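Local atomic coordinates of N-ACETYLMURAMOYL-L-ALANINE AMIDASE CwlV (Paenibacillus polymyxa, PDB entry 1JWQ), a protein that probably cleaves the amide bond between N-acetylmuramic acid and L-alanine in bacterial peptidoglycan, acting as a zinc-dependent amidase through this catalytic domain. Residues K2-I6 against I172-V178; Y111-G117 against R163-I168. All blocks are in the same frame, centred on the assembly; numbering follows the deposited sequence.

Contact 1: residues K2-I6 against I172-V178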
ATOM      1  N   LYS A   2      14.746   6.357 -10.876  1.00 26.33           N
ATOM      2  CA  LYS A   2      14.496   5.923  -9.511  1.00 23.17           C
ATOM      3  C   LYS A   2      13.511   4.765  -9.581  1.00 21.41           C
ATOM      4  O   LYS A   2      12.499   4.839 -10.277  1.00 19.38           O
ATOM      5  CB  LYS A   2      13.934   7.074  -8.674  1.00 23.93           C
ATOM      6  CG  LYS A   2      14.928   8.215  -8.498  1.00 24.85           C
ATOM      7  CD  LYS A   2      14.468   9.238  -7.474  1.00 26.16           C
ATOM      8  CE  LYS A   2      15.544  10.296  -7.256  1.00 26.74           C
ATOM      9  NZ  LYS A   2      15.185  11.256  -6.175  1.00 29.58           N
ATOM     10  N   VAL A   3      13.830   3.690  -8.871  1.00 17.09           N
ATOM     11  CA  VAL A   3      12.998   2.498  -8.863  1.00 15.40           C
ATOM     12  C   VAL A   3      11.993   2.514  -7.724  1.00 14.03           C
ATOM     13  O   VAL A   3      12.343   2.762  -6.571  1.00 12.38           O
ATOM     14  CB  VAL A   3      13.872   1.232  -8.758  1.00 15.18           C
ATOM     15  CG1 VAL A   3      13.006  -0.005  -8.676  1.00 14.87           C
ATOM     16  CG2 VAL A   3      14.797   1.150  -9.965  1.00 16.76           C
ATOM     17  N   VAL A   4      10.741   2.239  -8.069  1.00 13.50           N
ATOM     18  CA  VAL A   4       9.656   2.213  -7.099  1.00 12.18           C
ATOM     19  C   VAL A   4       9.030   0.828  -7.097  1.00 11.80           C
ATOM     20  O   VAL A   4       8.541   0.365  -8.124  1.00 13.00           O
ATOM     21  CB  VAL A   4       8.562   3.237  -7.470  1.00 13.47           C
ATOM     22  CG1 VAL A   4       7.425   3.190  -6.447  1.00 13.74           C
ATOM     23  CG2 VAL A   4       9.161   4.628  -7.547  1.00 13.50           C
ATOM     24  N   VAL A   5       9.050   0.158  -5.950  1.00 10.31           N
ATOM     25  CA  VAL A   5       8.452  -1.166  -5.874  1.00 10.39           C
ATOM     26  C   VAL A   5       7.141  -1.071  -5.115  1.00  8.53           C
ATOM     27  O   VAL A   5       7.093  -0.565  -3.998  1.00  9.59           O
ATOM     28  CB  VAL A   5       9.396  -2.181  -5.184  1.00 10.09           C
ATOM     29  CG1 VAL A   5       8.661  -3.501  -4.933  1.00 10.32           C
ATOM     30  CG2 VAL A   5      10.607  -2.433  -6.070  1.00 11.99           C
ATOM     31  N   ILE A   6       6.073  -1.530  -5.759  1.00  9.06           N
ATOM     32  CA  ILE A   6       4.746  -1.517  -5.166  1.00  9.92           C
ATOM     33  C   ILE A   6       4.381  -2.964  -4.910  1.00 10.55           C
ATOM     34  O   ILE A   6       4.381  -3.790  -5.823  1.00 11.26           O
ATOM     35  CB  ILE A   6       3.703  -0.900  -6.108  1.00 10.51           C
ATOM     36  CG1 ILE A   6       4.136   0.513  -6.512  1.00 10.53           C
ATOM     37  CG2 ILE A   6       2.339  -0.882  -5.424  1.00  8.13           C
ATOM     38  CD1 ILE A   6       4.204   1.502  -5.370  1.00 11.57           C
ATOM     39  N   ILE A 172       4.819   9.121  -3.259  1.00 11.64           N
ATOM     40  CA  ILE A 172       6.052   8.606  -3.846  1.00 11.83           C
ATOM     41  C   ILE A 172       6.753   9.671  -4.679  1.00 11.32           C
ATOM     42  O   ILE A 172       7.962   9.878  -4.562  1.00 10.78           O
ATOM     43  CB  ILE A 172       5.755   7.386  -4.740  1.00 11.83           C
ATOM     44  CG1 ILE A 172       5.280   6.224  -3.863  1.00 11.68           C
ATOM     45  CG2 ILE A 172       6.994   7.005  -5.545  1.00 10.69           C
ATOM     46  CD1 ILE A 172       4.592   5.108  -4.630  1.00 10.50           C
ATOM     47  N   THR A 173       5.979  10.347  -5.517  1.00 12.38           N
ATOM     48  CA  THR A 173       6.511  11.392  -6.378  1.00 12.40           C
ATOM     49  C   THR A 173       7.118  12.530  -5.567  1.00 13.50           C
ATOM     50  O   THR A 173       8.213  13.004  -5.871  1.00 15.32           O
ATOM     51  CB  THR A 173       5.408  11.958  -7.280  1.00 12.38           C
ATOM     52  OG1 THR A 173       4.859  10.896  -8.067  1.00 13.52           O
ATOM     53  CG2 THR A 173       5.969  13.032  -8.204  1.00 11.37           C
ATOM     54  N   GLU A 174       6.405  12.966  -4.535  1.00 12.21           N
ATOM     55  CA  GLU A 174       6.889  14.052  -3.693  1.00 13.61           C
ATOM     56  C   GLU A 174       8.144  13.650  -2.936  1.00 14.00           C
ATOM     57  O   GLU A 174       9.107  14.407  -2.888  1.00 13.58           O
ATOM     58  CB  GLU A 174       5.809  14.480  -2.695  1.00 14.86           C
ATOM     59  CG  GLU A 174       4.592  15.145  -3.318  1.00 12.63           C
ATOM     60  CD  GLU A 174       4.855  16.570  -3.770  1.00 15.21           C
ATOM     61  OE1 GLU A 174       5.935  17.118  -3.454  1.00 15.10           O
ATOM     62  OE2 GLU A 174       3.967  17.149  -4.429  1.00 15.32           O
ATOM     63  N   TYR A 175       8.138  12.458  -2.346  1.00 13.66           N
ATOM     64  CA  TYR A 175       9.298  12.000  -1.588  1.00 13.55           C
ATOM     65  C   TYR A 175      10.536  11.854  -2.460  1.00 14.14           C
ATOM     66  O   TYR A 175      11.634  12.245  -2.061  1.00 15.80           O
ATOM     67  CB  TYR A 175       9.023  10.657  -0.907  1.00 13.89           C
ATOM     68  CG  TYR A 175      10.189  10.200  -0.055  1.00 13.31           C
ATOM     69  CD1 TYR A 175      10.501  10.855   1.135  1.00 16.72           C
ATOM     70  CD2 TYR A 175      11.011   9.149  -0.465  1.00 15.09           C
ATOM     71  CE1 TYR A 175      11.608  10.477   1.901  1.00 16.17           C
ATOM     72  CE2 TYR A 175      12.122   8.763   0.291  1.00 15.09           C
ATOM     73  CZ  TYR A 175      12.411   9.433   1.472  1.00 17.00           C
ATOM     74  OH  TYR A 175      13.502   9.059   2.224  1.00 16.20           O
ATOM     75  N   LEU A 176      10.359  11.286  -3.648  1.00 13.88           N
ATOM     76  CA  LEU A 176      11.473  11.079  -4.563  1.00 12.94           C
ATOM     77  C   LEU A 176      11.829  12.340  -5.339  1.00 15.53           C
ATOM     78  O   LEU A 176      12.791  12.354  -6.105  1.00 15.11           O
ATOM     79  CB  LEU A 176      11.156   9.934  -5.524  1.00 12.86           C
ATOM     80  CG  LEU A 176      11.114   8.560  -4.848  1.00 12.87           C
ATOM     81  CD1 LEU A 176      10.773   7.492  -5.877  1.00 11.94           C
ATOM     82  CD2 LEU A 176      12.468   8.272  -4.201  1.00 14.61           C
ATOM     83  N   ASP A 177      11.043  13.391  -5.131  1.00 15.39           N
ATOM     84  CA  ASP A 177      11.273  14.677  -5.776  1.00 17.73           C
ATOM     85  C   ASP A 177      11.439  14.542  -7.288  1.00 18.22           C
ATOM     86  O   ASP A 177      12.421  15.007  -7.867  1.00 19.06           O
ATOM     87  CB  ASP A 177      12.505  15.340  -5.146  1.00 20.29           C
ATOM     88  CG  ASP A 177      12.669  16.792  -5.551  1.00 23.16           C
ATOM     89  OD1 ASP A 177      11.646  17.483  -5.747  1.00 21.23           O
ATOM     90  OD2 ASP A 177      13.828  17.243  -5.653  1.00 23.26           O
ATOM     91  N   VAL A 178      10.466  13.897  -7.924  1.00 18.56           N
ATOM     92  CA  VAL A 178      10.495  13.711  -9.371  1.00 18.49           C
ATOM     93  C   VAL A 178       9.263  14.324 -10.032  1.00 19.60           C
ATOM     94  O   VAL A 178       8.759  13.805 -11.028  1.00 20.86           O
ATOM     95  CB  VAL A 178      10.575  12.212  -9.751  1.00 18.41           C
ATOM     96  CG1 VAL A 178      11.945  11.656  -9.382  1.00 18.03           C
ATOM     97  CG2 VAL A 178       9.474  11.429  -9.039  1.00 16.64           C
TER

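Contact 2: residues Y111-G117 against R163-I168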
ATOM      1  N   TYR A 111      -0.002  12.861   1.804  1.00 12.85           N
ATOM      2  CA  TYR A 111      -0.844  12.842   0.609  1.00 14.41           C
ATOM      3  C   TYR A 111      -1.812  11.674   0.558  1.00 14.56           C
ATOM      4  O   TYR A 111      -2.912  11.773   0.007  1.00 15.27           O
ATOM      5  CB  TYR A 111       0.038  12.835  -0.639  1.00 16.20           C
ATOM      6  CG  TYR A 111       0.946  14.035  -0.698  1.00 16.53           C
ATOM      7  CD1 TYR A 111       2.237  13.984  -0.171  1.00 16.81           C
ATOM      8  CD2 TYR A 111       0.490  15.247  -1.215  1.00 17.13           C
ATOM      9  CE1 TYR A 111       3.051  15.117  -0.155  1.00 17.63           C
ATOM     10  CE2 TYR A 111       1.291  16.379  -1.202  1.00 17.05           C
ATOM     11  CZ  TYR A 111       2.568  16.308  -0.670  1.00 17.67           C
ATOM     12  OH  TYR A 111       3.358  17.434  -0.648  1.00 18.63           O
ATOM     13  N   PHE A 112      -1.393  10.565   1.147  1.00 14.18           N
ATOM     14  CA  PHE A 112      -2.191   9.350   1.177  1.00 13.99           C
ATOM     15  C   PHE A 112      -3.417   9.445   2.095  1.00 14.26           C
ATOM     16  O   PHE A 112      -4.545   9.187   1.669  1.00 12.97           O
ATOM     17  CB  PHE A 112      -1.274   8.196   1.601  1.00 13.96           C
ATOM     18  CG  PHE A 112      -1.995   6.963   2.050  1.00 13.77           C
ATOM     19  CD1 PHE A 112      -1.693   6.390   3.282  1.00 11.67           C
ATOM     20  CD2 PHE A 112      -2.944   6.352   1.239  1.00 13.54           C
ATOM     21  CE1 PHE A 112      -2.323   5.225   3.700  1.00 11.39           C
ATOM     22  CE2 PHE A 112      -3.580   5.185   1.650  1.00 10.99           C
ATOM     23  CZ  PHE A 112      -3.271   4.620   2.877  1.00 11.27           C
ATOM     24  N   ALA A 113      -3.194   9.826   3.348  1.00 14.40           N
ATOM     25  CA  ALA A 113      -4.275   9.914   4.323  1.00 15.26           C
ATOM     26  C   ALA A 113      -5.471  10.777   3.907  1.00 14.49           C
ATOM     27  O   ALA A 113      -6.612  10.320   3.946  1.00 15.07           O
ATOM     28  CB  ALA A 113      -3.718  10.393   5.667  1.00 16.42           C
ATOM     29  N   PRO A 114      -5.231  12.037   3.510  1.00 15.15           N
ATOM     30  CA  PRO A 114      -6.348  12.899   3.105  1.00 14.80           C
ATOM     31  C   PRO A 114      -7.119  12.338   1.915  1.00 14.46           C
ATOM     32  O   PRO A 114      -8.318  12.574   1.777  1.00 15.66           O
ATOM     33  CB  PRO A 114      -5.659  14.219   2.765  1.00 15.38           C
ATOM     34  CG  PRO A 114      -4.458  14.213   3.663  1.00 16.80           C
ATOM     35  CD  PRO A 114      -3.968  12.794   3.520  1.00 15.63           C
ATOM     36  N   ALA A 115      -6.426  11.592   1.059  1.00 14.01           N
ATOM     37  CA  ALA A 115      -7.057  11.010  -0.120  1.00 14.80           C
ATOM     38  C   ALA A 115      -8.109   9.955   0.217  1.00 13.92           C
ATOM     39  O   ALA A 115      -9.094   9.818  -0.502  1.00 12.90           O
ATOM     40  CB  ALA A 115      -5.994  10.420  -1.051  1.00 12.52           C
ATOM     41  N   THR A 116      -7.911   9.199   1.294  1.00 14.86           N
ATOM     42  CA  THR A 116      -8.898   8.185   1.655  1.00 15.62           C
ATOM     43  C   THR A 116     -10.138   8.852   2.240  1.00 17.31           C
ATOM     44  O   THR A 116     -11.254   8.348   2.098  1.00 17.43           O
ATOM     45  CB  THR A 116      -8.360   7.179   2.698  1.00 13.69           C
ATOM     46  OG1 THR A 116      -8.252   7.816   3.976  1.00 15.10           O
ATOM     47  CG2 THR A 116      -6.995   6.646   2.275  1.00 12.24           C
ATOM     48  N   GLY A 117      -9.933   9.991   2.897  1.00 19.05           N
ATOM     49  CA  GLY A 117     -11.044  10.702   3.502  1.00 19.20           C
ATOM     50  C   GLY A 117     -11.597   9.945   4.694  1.00 18.82           C
ATOM     51  O   GLY A 117     -12.635  10.308   5.242  1.00 20.75           O
ATOM     52  N   ARG A 163      -8.857   7.937  -6.394  1.00 16.09           N
ATOM     53  CA  ARG A 163      -8.452   9.087  -5.601  1.00 16.96           C
ATOM     54  C   ARG A 163      -7.286   8.719  -4.682  1.00 15.13           C
ATOM     55  O   ARG A 163      -6.301   9.453  -4.571  1.00 13.85           O
ATOM     56  CB  ARG A 163      -9.638   9.564  -4.768  1.00 19.46           C
ATOM     57  CG  ARG A 163      -9.367  10.808  -3.965  1.00 26.46           C
ATOM     58  CD  ARG A 163     -10.317  10.879  -2.794  1.00 31.04           C
ATOM     59  NE  ARG A 163     -11.662  10.434  -3.144  1.00 35.12           N
ATOM     60  CZ  ARG A 163     -12.487   9.853  -2.281  1.00 36.30           C
ATOM     61  NH1 ARG A 163     -12.094   9.644  -1.031  1.00 33.90           N
ATOM     62  NH2 ARG A 163     -13.711   9.509  -2.659  1.00 37.60           N
ATOM     63  N   VAL A 164      -7.409   7.570  -4.029  1.00 13.70           N
ATOM     64  CA  VAL A 164      -6.384   7.091  -3.112  1.00 12.35           C
ATOM     65  C   VAL A 164      -5.117   6.704  -3.862  1.00 11.11           C
ATOM     66  O   VAL A 164      -4.012   6.966  -3.394  1.00 10.61           O
ATOM     67  CB  VAL A 164      -6.905   5.889  -2.300  1.00 12.80           C
ATOM     68  CG1 VAL A 164      -5.789   5.302  -1.445  1.00 12.11           C
ATOM     69  CG2 VAL A 164      -8.058   6.341  -1.410  1.00 12.80           C
ATOM     70  N   ALA A 165      -5.282   6.088  -5.030  1.00 11.02           N
ATOM     71  CA  ALA A 165      -4.139   5.689  -5.839  1.00 10.66           C
ATOM     72  C   ALA A 165      -3.337   6.929  -6.209  1.00 11.22           C
ATOM     73  O   ALA A 165      -2.106   6.901  -6.244  1.00  9.50           O
ATOM     74  CB  ALA A 165      -4.605   4.965  -7.103  1.00 10.41           C
ATOM     75  N   GLN A 166      -4.036   8.023  -6.493  1.00 10.90           N
ATOM     76  CA  GLN A 166      -3.346   9.255  -6.848  1.00 11.63           C
ATOM     77  C   GLN A 166      -2.612   9.790  -5.628  1.00 11.91           C
ATOM     78  O   GLN A 166      -1.506  10.315  -5.742  1.00 12.92           O
ATOM     79  CB  GLN A 166      -4.329  10.313  -7.353  1.00 12.03           C
ATOM     80  CG  GLN A 166      -3.647  11.606  -7.784  1.00 11.60           C
ATOM     81  CD  GLN A 166      -2.725  11.413  -8.979  1.00 13.18           C
ATOM     82  OE1 GLN A 166      -3.162  11.001 -10.056  1.00 16.00           O
ATOM     83  NE2 GLN A 166      -1.444  11.711  -8.796  1.00 11.57           N
ATOM     84  N   GLY A 167      -3.235   9.655  -4.462  1.00 11.47           N
ATOM     85  CA  GLY A 167      -2.614  10.121  -3.236  1.00 10.87           C
ATOM     86  C   GLY A 167      -1.340   9.344  -2.954  1.00 11.52           C
ATOM     87  O   GLY A 167      -0.319   9.919  -2.574  1.00 11.39           O
ATOM     88  N   ILE A 168      -1.398   8.031  -3.139  1.00 11.25           N
ATOM     89  CA  ILE A 168      -0.235   7.180  -2.915  1.00 10.43           C
ATOM     90  C   ILE A 168       0.855   7.546  -3.921  1.00 12.34           C
ATOM     91  O   ILE A 168       2.037   7.644  -3.574  1.00 10.06           O
ATOM     92  CB  ILE A 168      -0.621   5.687  -3.051  1.00  9.31           C
ATOM     93  CG1 ILE A 168      -1.593   5.318  -1.925  1.00  9.60           C
ATOM     94  CG2 ILE A 168       0.616   4.808  -3.001  1.00  8.62           C
ATOM     95  CD1 ILE A 168      -2.115   3.881  -1.988  1.00 10.66           C
TER

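Contact 1: residues K2-I6 against I172-V178
Four aliphatic side chains form the apolar centre where strand 2-6 of the mixed sheet meets the C-terminal helix, in the open alpha-beta-alpha fold of the amidase catalytic domain. V4 CG2 lies 3.8 Å from I172 CG2 and 3.7 Å from L176 CD1, so one valine methyl touches residues spaced one helical turn apart. Deeper along the strand, I6 CD1 reaches I172 CD1 at 3.7 Å, although the CA-to-CB bond of I6 points sideways. The axes of strand 2-6 and helix segment 172-176 run at 145°, closer to antiparallel than parallel, with a closest approach of 10.9 Å, a separation bridged by side chains. L41 of helix 26-42 adjoins both V4 and I172.

At the start of the strand, near both chain termini, the aliphatic part of K2 continues the packing: CD sits 4.0 Å from V178 CG1 and 3.9 Å from L176 CB. The helix finishes in a Schellman motif, with D177 at positive phi (51°), V178 N hydrogen-bonded to T173 O at 3.2 Å and a weak hydrogen bond from D177 N to E174 O at 3.1 Å. K2, with chi2 to chi4 all t, extends to this end and donates a hydrogen bond from NZ to L176 O at 2.6 Å.

Contact 2: residues Y111-G117 against R163-I168
In the antiparallel pair of segments 111-116 and 163-168 (170° between their axes, 7.7 Å at closest approach), Y111 places its CB 3.5 Å from G167 O, and its side chain goes on to D170 and E174. F112 has its CA only 4.5 Å from that of G167, and its ring lies against V164 and I168: CE2 is 3.8 Å from V164 CG1, at the ring edge, and CD2 is 3.6 Å from I168 CG1. F112 and I168 also touch L141 of strand 138-145, which places this side of the pair over the sheet. At P114 the helix kinks, because the proline nitrogen makes no hydrogen bond to the preceding turn. A115 points towards the partner and sets its CB 4.0 Å from G167 CA. A CB placed ideally on G167 would fall 2.6 Å from A115 CB and 2.8 Å from Y111 O, so glycine is what permits this spacing. T116 adds CG2 at 3.8 Å from V164 CG2, while its OG1 donates a hydrogen bond to A113 O at 3.0 Å and is also hydrogen-bonded to OG1 of T92. G117 ends the helix at positive phi. NH1 of the exposed R163 donates a hydrogen bond to A115 O at 3.1 Å, an oxygen less surely placed; carbonyls of a last helical turn run out of backbone NH partners, and the guanidinium supplies a donor instead.

How the contacts relate
Helix 158-176 is common to both contacts: its 163-168 part packs on helix 102-116 in contact 2, and its last turn covers strand 2-8 in contact 1. The centres are about 15 Å apart, and the two meet directly where E174 CG lies 3.5 Å from Y111 CE1. In sequence the order is 2-6, 111-117, 163-168, 172-178, so contact 2 falls wholly within the chain span that contact 1 brackets. The C-terminal helix thus packs on the sheet and, beside it in the same helical layer, on helix 102-116. Neither contact contributes a ligand to the zinc, though the side chains of I6 and F112 each lie about 9 Å from that of H80.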